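Local coordinates for chromosome partition protein Smc (Pyrococcus yayanosii, PDB 5XEI) that is probably required for chromosome condensation and partitioning, as a homodimeric SMC ATPase whose nucleotide-binding head, with part of its coiled coil, makes up this construct, at residues Gly403-Ala408 with Lys416-Met421; Ser136-Asn141 with Arg160-Glu165. All coordinates share one frame; numbering follows the deposited sequence.

Interaction 1 of 2, residues Gly403-Ala408 with Lys416-Met421; sequences GLEIEA and KRIEAM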
loop_
_atom_site.group_PDB
_atom_site.type_symbol
_atom_site.label_atom_id
_atom_site.label_comp_id
_atom_site.label_asym_id
_atom_site.label_seq_id
_atom_site.Cartn_x
_atom_site.Cartn_y
_atom_site.Cartn_z
ATOM N N GLY A 403 20.432 6.143 -6.498
ATOM C CA GLY A 403 20.563 7.481 -6.008
ATOM C C GLY A 403 20.440 8.485 -7.130
ATOM O O GLY A 403 19.986 8.181 -8.239
ATOM N N LEU A 404 20.891 9.695 -6.843
ATOM C CA LEU A 404 20.810 10.786 -7.803
ATOM C C LEU A 404 21.906 11.781 -7.447
ATOM O O LEU A 404 21.876 12.369 -6.363
ATOM C CB LEU A 404 19.430 11.427 -7.760
ATOM C CG LEU A 404 19.260 12.806 -8.392
ATOM C CD1 LEU A 404 19.183 12.674 -9.906
ATOM C CD2 LEU A 404 18.026 13.501 -7.834
ATOM N N GLU A 405 22.876 11.959 -8.332
ATOM C CA GLU A 405 23.995 12.823 -8.021
ATOM C C GLU A 405 23.967 14.067 -8.889
ATOM O O GLU A 405 23.215 14.157 -9.863
ATOM C CB GLU A 405 25.317 12.089 -8.205
ATOM C CG GLU A 405 26.423 12.701 -7.372
ATOM C CD GLU A 405 27.438 11.667 -7.010
ATOM O OE1 GLU A 405 27.128 10.463 -7.187
ATOM O OE2 GLU A 405 28.532 12.046 -6.548
ATOM N N ILE A 406 24.819 15.022 -8.513
ATOM C CA ILE A 406 24.984 16.288 -9.213
ATOM C C ILE A 406 26.434 16.451 -9.642
ATOM O O ILE A 406 27.356 16.056 -8.916
ATOM C CB ILE A 406 24.581 17.470 -8.325
ATOM C CG1 ILE A 406 23.198 17.252 -7.760
ATOM C CG2 ILE A 406 24.581 18.739 -9.119
ATOM C CD1 ILE A 406 22.750 18.407 -6.912
ATOM N N GLU A 407 26.630 17.055 -10.817
ATOM C CA GLU A 407 27.942 17.494 -11.269
ATOM C C GLU A 407 27.823 18.876 -11.887
ATOM O O GLU A 407 26.866 19.154 -12.612
ATOM C CB GLU A 407 28.539 16.518 -12.270
ATOM C CG GLU A 407 29.015 15.276 -11.592
ATOM C CD GLU A 407 29.593 14.269 -12.555
ATOM O OE1 GLU A 407 29.730 14.608 -13.755
ATOM O OE2 GLU A 407 29.909 13.136 -12.114
ATOM N N ALA A 408 28.795 19.740 -11.593
ATOM C CA ALA A 408 28.778 21.118 -12.060
ATOM C C ALA A 408 30.108 21.469 -12.691
ATOM O O ALA A 408 31.155 20.946 -12.297
ATOM C CB ALA A 408 28.500 22.108 -10.926
ATOM N N LYS A 416 33.236 19.017 -11.070
ATOM C CA LYS A 416 33.238 18.402 -9.754
ATOM C C LYS A 416 31.833 17.934 -9.401
ATOM O O LYS A 416 30.839 18.578 -9.752
ATOM C CB LYS A 416 33.723 19.375 -8.664
ATOM C CG LYS A 416 34.459 20.546 -9.148
ATOM C CD LYS A 416 34.694 21.553 -8.054
ATOM C CE LYS A 416 35.232 22.783 -8.598
ATOM N NZ LYS A 416 34.308 23.545 -9.409
ATOM N N ARG A 417 31.748 16.819 -8.692
ATOM C CA ARG A 417 30.445 16.469 -8.153
ATOM C C ARG A 417 30.198 17.241 -6.860
ATOM O O ARG A 417 31.119 17.817 -6.269
ATOM C CB ARG A 417 30.343 14.970 -7.927
ATOM C CG ARG A 417 30.945 14.165 -9.060
ATOM C CD ARG A 417 31.830 13.069 -8.523
ATOM N NE ARG A 417 31.033 12.311 -7.597
ATOM C CZ ARG A 417 31.536 11.680 -6.551
ATOM N NH1 ARG A 417 32.847 11.732 -6.319
ATOM N NH2 ARG A 417 30.736 11.010 -5.726
ATOM N N ILE A 418 28.930 17.254 -6.428
ATOM C CA ILE A 418 28.544 18.087 -5.287
ATOM C C ILE A 418 29.334 17.738 -4.042
ATOM O O ILE A 418 29.577 18.607 -3.205
ATOM C CB ILE A 418 27.023 18.034 -5.015
ATOM C CG1 ILE A 418 26.473 16.596 -5.130
ATOM C CG2 ILE A 418 26.285 19.124 -5.835
ATOM C CD1 ILE A 418 26.871 15.639 -4.033
ATOM N N GLU A 419 29.739 16.474 -3.891
ATOM C CA GLU A 419 30.598 16.073 -2.777
ATOM C C GLU A 419 31.740 17.057 -2.551
ATOM O O GLU A 419 32.027 17.449 -1.413
ATOM C CB GLU A 419 31.177 14.686 -3.047
ATOM C CG GLU A 419 30.346 13.545 -2.553
ATOM C CD GLU A 419 28.940 13.597 -3.088
ATOM O OE1 GLU A 419 28.031 13.934 -2.293
ATOM O OE2 GLU A 419 28.753 13.336 -4.302
ATOM N N ALA A 420 32.397 17.475 -3.625
ATOM C CA ALA A 420 33.622 18.242 -3.518
ATOM C C ALA A 420 33.406 19.734 -3.705
ATOM O O ALA A 420 34.369 20.445 -4.001
ATOM C CB ALA A 420 34.643 17.730 -4.532
ATOM N N MET A 421 32.174 20.229 -3.565
ATOM C CA MET A 421 31.975 21.673 -3.608
ATOM C C MET A 421 32.402 22.278 -2.288
ATOM O O MET A 421 32.199 21.681 -1.224
ATOM C CB MET A 421 30.527 22.063 -3.879
ATOM C CG MET A 421 29.795 21.128 -4.767
ATOM S SD MET A 421 30.179 21.372 -6.487
ATOM C CE MET A 421 29.043 22.670 -6.874
#
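Ile406 lies at about a right angle across Ile418, its CB resting 3.4 Å from Ile418 CG2, the methyl that also faces CG1, CG2 and CD1 of Ile406. Branched apolar chains suit this side, which Phe376 of helix 321-383 and Thr429 of helix 424-440 help to cover. Nearby, Ala408 CB faces Met421 CE, where a small residue leaves room for the bent methionine. The backbones pair antiparallel: Ala408 and Lys416 form a hydrogen-bonded pair, with Ala408 N to Lys416 O at 3.0 Å, and Ile418 N then donates to Ile406 O. On the other face, Arg417 bends at chi2 and chi3 and grips one oxygen side-on, NE and NH2 lying 2.7 and 2.6 Å from Glu405 OE2; NH2 uses the syn lone pair of that oxygen, while NE comes in from above the carboxylate plane. Glu419 OE2 adds only charge, well out of the guanidinium plane. An alanine in place of Glu405 would probably leave NE and NH2 of Arg417 without their shared acceptor and the guanidinium freer to turn. The arrangement is a β-hairpin edge in an ABC-type SMC head, running through a 3-10 turn towards the Ser-Gly-Gly of the signature motif, which leads into helix 424-440.

Interaction 2 of 2, residues Ser136-Asn141 with Arg160-Glu165; sequences SPEGYN and RQLIDE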
loop_
_atom_site.group_PDB
_atom_site.type_symbol
_atom_site.label_atom_id
_atom_site.label_comp_id
_atom_site.label_asym_id
_atom_site.label_seq_id
_atom_site.Cartn_x
_atom_site.Cartn_y
_atom_site.Cartn_z
ATOM N N SER A 136 7.174 22.314 3.196
ATOM C CA SER A 136 8.522 21.858 3.526
ATOM C C SER A 136 8.740 20.373 3.212
ATOM O O SER A 136 8.849 19.553 4.137
ATOM C CB SER A 136 8.822 22.179 5.000
ATOM O OG SER A 136 9.823 21.329 5.556
ATOM N N PRO A 137 8.795 19.981 1.904
ATOM C CA PRO A 137 9.189 18.600 1.541
ATOM C C PRO A 137 10.653 18.295 1.838
ATOM O O PRO A 137 11.557 18.834 1.187
ATOM C CB PRO A 137 8.916 18.527 0.026
ATOM C CG PRO A 137 8.034 19.724 -0.289
ATOM C CD PRO A 137 8.377 20.776 0.731
ATOM N N GLU A 138 10.900 17.418 2.812
ATOM C CA GLU A 138 12.236 17.204 3.372
ATOM C C GLU A 138 12.876 18.508 3.854
ATOM O O GLU A 138 14.095 18.582 4.019
ATOM C CB GLU A 138 13.153 16.505 2.363
ATOM C CG GLU A 138 12.449 15.384 1.611
ATOM C CD GLU A 138 12.957 13.997 1.957
ATOM O OE1 GLU A 138 12.525 13.038 1.278
ATOM O OE2 GLU A 138 13.782 13.863 2.889
ATOM N N GLY A 139 12.074 19.545 4.086
ATOM C CA GLY A 139 12.627 20.832 4.433
ATOM C C GLY A 139 13.525 21.448 3.384
ATOM O O GLY A 139 14.327 22.324 3.727
ATOM N N TYR A 140 13.413 21.033 2.112
ATOM C CA TYR A 140 14.264 21.627 1.073
ATOM C C TYR A 140 14.051 23.131 0.967
ATOM O O TYR A 140 15.002 23.865 0.688
ATOM C CB TYR A 140 14.032 20.960 -0.296
ATOM C CG TYR A 140 13.031 21.653 -1.242
ATOM C CD1 TYR A 140 11.682 21.336 -1.219
ATOM C CD2 TYR A 140 13.452 22.599 -2.175
ATOM C CE1 TYR A 140 10.780 21.961 -2.069
ATOM C CE2 TYR A 140 12.552 23.226 -3.033
ATOM C CZ TYR A 140 11.225 22.904 -2.971
ATOM O OH TYR A 140 10.328 23.523 -3.810
ATOM N N ASN A 141 12.822 23.607 1.190
ATOM C CA ASN A 141 12.493 25.026 1.093
ATOM C C ASN A 141 12.845 25.820 2.353
ATOM O O ASN A 141 12.698 27.051 2.344
ATOM C CB ASN A 141 10.998 25.197 0.788
ATOM C CG ASN A 141 10.126 24.529 1.832
ATOM O OD1 ASN A 141 10.513 23.502 2.371
ATOM N ND2 ASN A 141 8.981 25.123 2.153
ATOM N N ARG A 160 17.415 11.364 -4.070
ATOM C CA ARG A 160 16.308 10.926 -4.923
ATOM C C ARG A 160 14.957 11.126 -4.261
ATOM O O ARG A 160 14.011 11.605 -4.898
ATOM C CB ARG A 160 16.474 9.449 -5.283
ATOM C CG ARG A 160 15.338 8.871 -6.131
ATOM C CD ARG A 160 15.606 7.421 -6.463
ATOM N NE ARG A 160 15.580 6.556 -5.278
ATOM C CZ ARG A 160 14.556 6.466 -4.432
ATOM N NH1 ARG A 160 13.438 7.161 -4.635
ATOM N NH2 ARG A 160 14.632 5.667 -3.373
ATOM N N GLN A 161 14.847 10.728 -2.989
ATOM C CA GLN A 161 13.565 10.670 -2.293
ATOM C C GLN A 161 12.775 11.961 -2.404
ATOM O O GLN A 161 11.543 11.936 -2.481
ATOM C CB GLN A 161 13.797 10.345 -0.827
ATOM C CG GLN A 161 14.357 8.972 -0.608
ATOM C CD GLN A 161 15.728 8.787 -1.215
ATOM O OE1 GLN A 161 16.269 9.707 -1.839
ATOM N NE2 GLN A 161 16.278 7.575 -1.093
ATOM N N LEU A 162 13.458 13.102 -2.399
ATOM C CA LEU A 162 12.733 14.345 -2.580
ATOM C C LEU A 162 12.150 14.444 -3.985
ATOM O O LEU A 162 11.051 14.980 -4.164
ATOM C CB LEU A 162 13.632 15.537 -2.273
ATOM C CG LEU A 162 12.906 16.849 -2.534
ATOM C CD1 LEU A 162 13.248 17.831 -1.485
ATOM C CD2 LEU A 162 13.316 17.404 -3.868
ATOM N N ILE A 163 12.859 13.938 -4.993
ATOM C CA ILE A 163 12.271 13.902 -6.334
ATOM C C ILE A 163 11.008 13.036 -6.350
ATOM O O ILE A 163 10.023 13.387 -7.017
ATOM C CB ILE A 163 13.305 13.443 -7.384
ATOM C CG1 ILE A 163 14.523 14.357 -7.356
ATOM C CG2 ILE A 163 12.726 13.536 -8.787
ATOM C CD1 ILE A 163 14.191 15.814 -7.639
ATOM N N ASP A 164 11.001 11.907 -5.613
ATOM C CA ASP A 164 9.780 11.094 -5.516
ATOM C C ASP A 164 8.600 11.921 -5.038
ATOM O O ASP A 164 7.538 11.953 -5.677
ATOM C CB ASP A 164 9.945 9.898 -4.566
ATOM C CG ASP A 164 11.077 8.958 -4.965
ATOM O OD1 ASP A 164 11.413 8.895 -6.168
ATOM O OD2 ASP A 164 11.610 8.241 -4.081
ATOM N N GLU A 165 8.765 12.567 -3.884
ATOM C CA GLU A 165 7.765 13.506 -3.389
ATOM C C GLU A 165 7.305 14.480 -4.477
ATOM O O GLU A 165 6.108 14.577 -4.775
ATOM C CB GLU A 165 8.344 14.245 -2.188
ATOM C CG GLU A 165 8.573 13.330 -0.982
ATOM C CD GLU A 165 8.925 14.093 0.284
ATOM O OE1 GLU A 165 9.741 13.584 1.087
ATOM O OE2 GLU A 165 8.391 15.210 0.456
#
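Leu162 and Tyr140 make the main apolar contact. The leucine CG stands anti to the backbone N (chi1 177°), and from there CD1 reaches out of the helix to Tyr140, 3.4 Å from Tyr140 CB and 3.8 Å from Tyr140 CG, approaching the ring obliquely. The two side chains cross at about a right angle. The same methyl lies beside Pro137 O and within reach of Glu138 CB, and one leucine branch thus touches three residues of the turn. A tyrosine suits this place because it serves two surroundings: its side chain touches Ile434 and Ile437 of helix 424-440, while Tyr140 OH is hydrogen-bonded to Tyr446 OH.

The backbone gives the turn its shape. Tyr140 N donates to Pro137 O at 3.0 Å, and Glu138 and Gly139 between them both have positive phi, close to a type I' β-turn; glycine tolerates such a conformation readily. The turn leads into strand 142-143, just ahead of what is by sequence the Q-loop of this ABC-type ATPase, and helix 156-167 comes after that loop and the short helix 147-152.

Charged chains border the apolar patch. Glu138 is bent at chi2 and Glu165 extended, and their carboxylates, turned only 21° apart, come close through Glu138 OE1 and Glu165 OE1. These like charges would probably repel, though solvent around these exposed residues is likely to screen them. Glu165 OE2 lies 3.4 Å from Pro137 CB, and Glu138 OE1 passes near Gln161 CB.

Both contacts are partly buried, but they are held differently. In interaction 1 main-chain hydrogen bonds tie neighbouring strands of a small antiparallel sheet, with buried Ile406, Ala408 and Ile418 on one side and a salt-bridge network on the more exposed other; interaction 2 sets a loop against a helix and relies on side-chain packing around buried Leu162, with acidic residues at its exposed border. Helix 156-167 connects them: one part of it faces the 136-141 turn, while Ile163 CG1 packs 3.6 Å from Leu404 CD2 on the hairpin and Arg160 NE bonds to Gly402 O. Helix 424-440 is a second shared neighbour, through Thr429 for interaction 1 and Ile434 and Ile437 for interaction 2. Their centres lie about 17 Å apart.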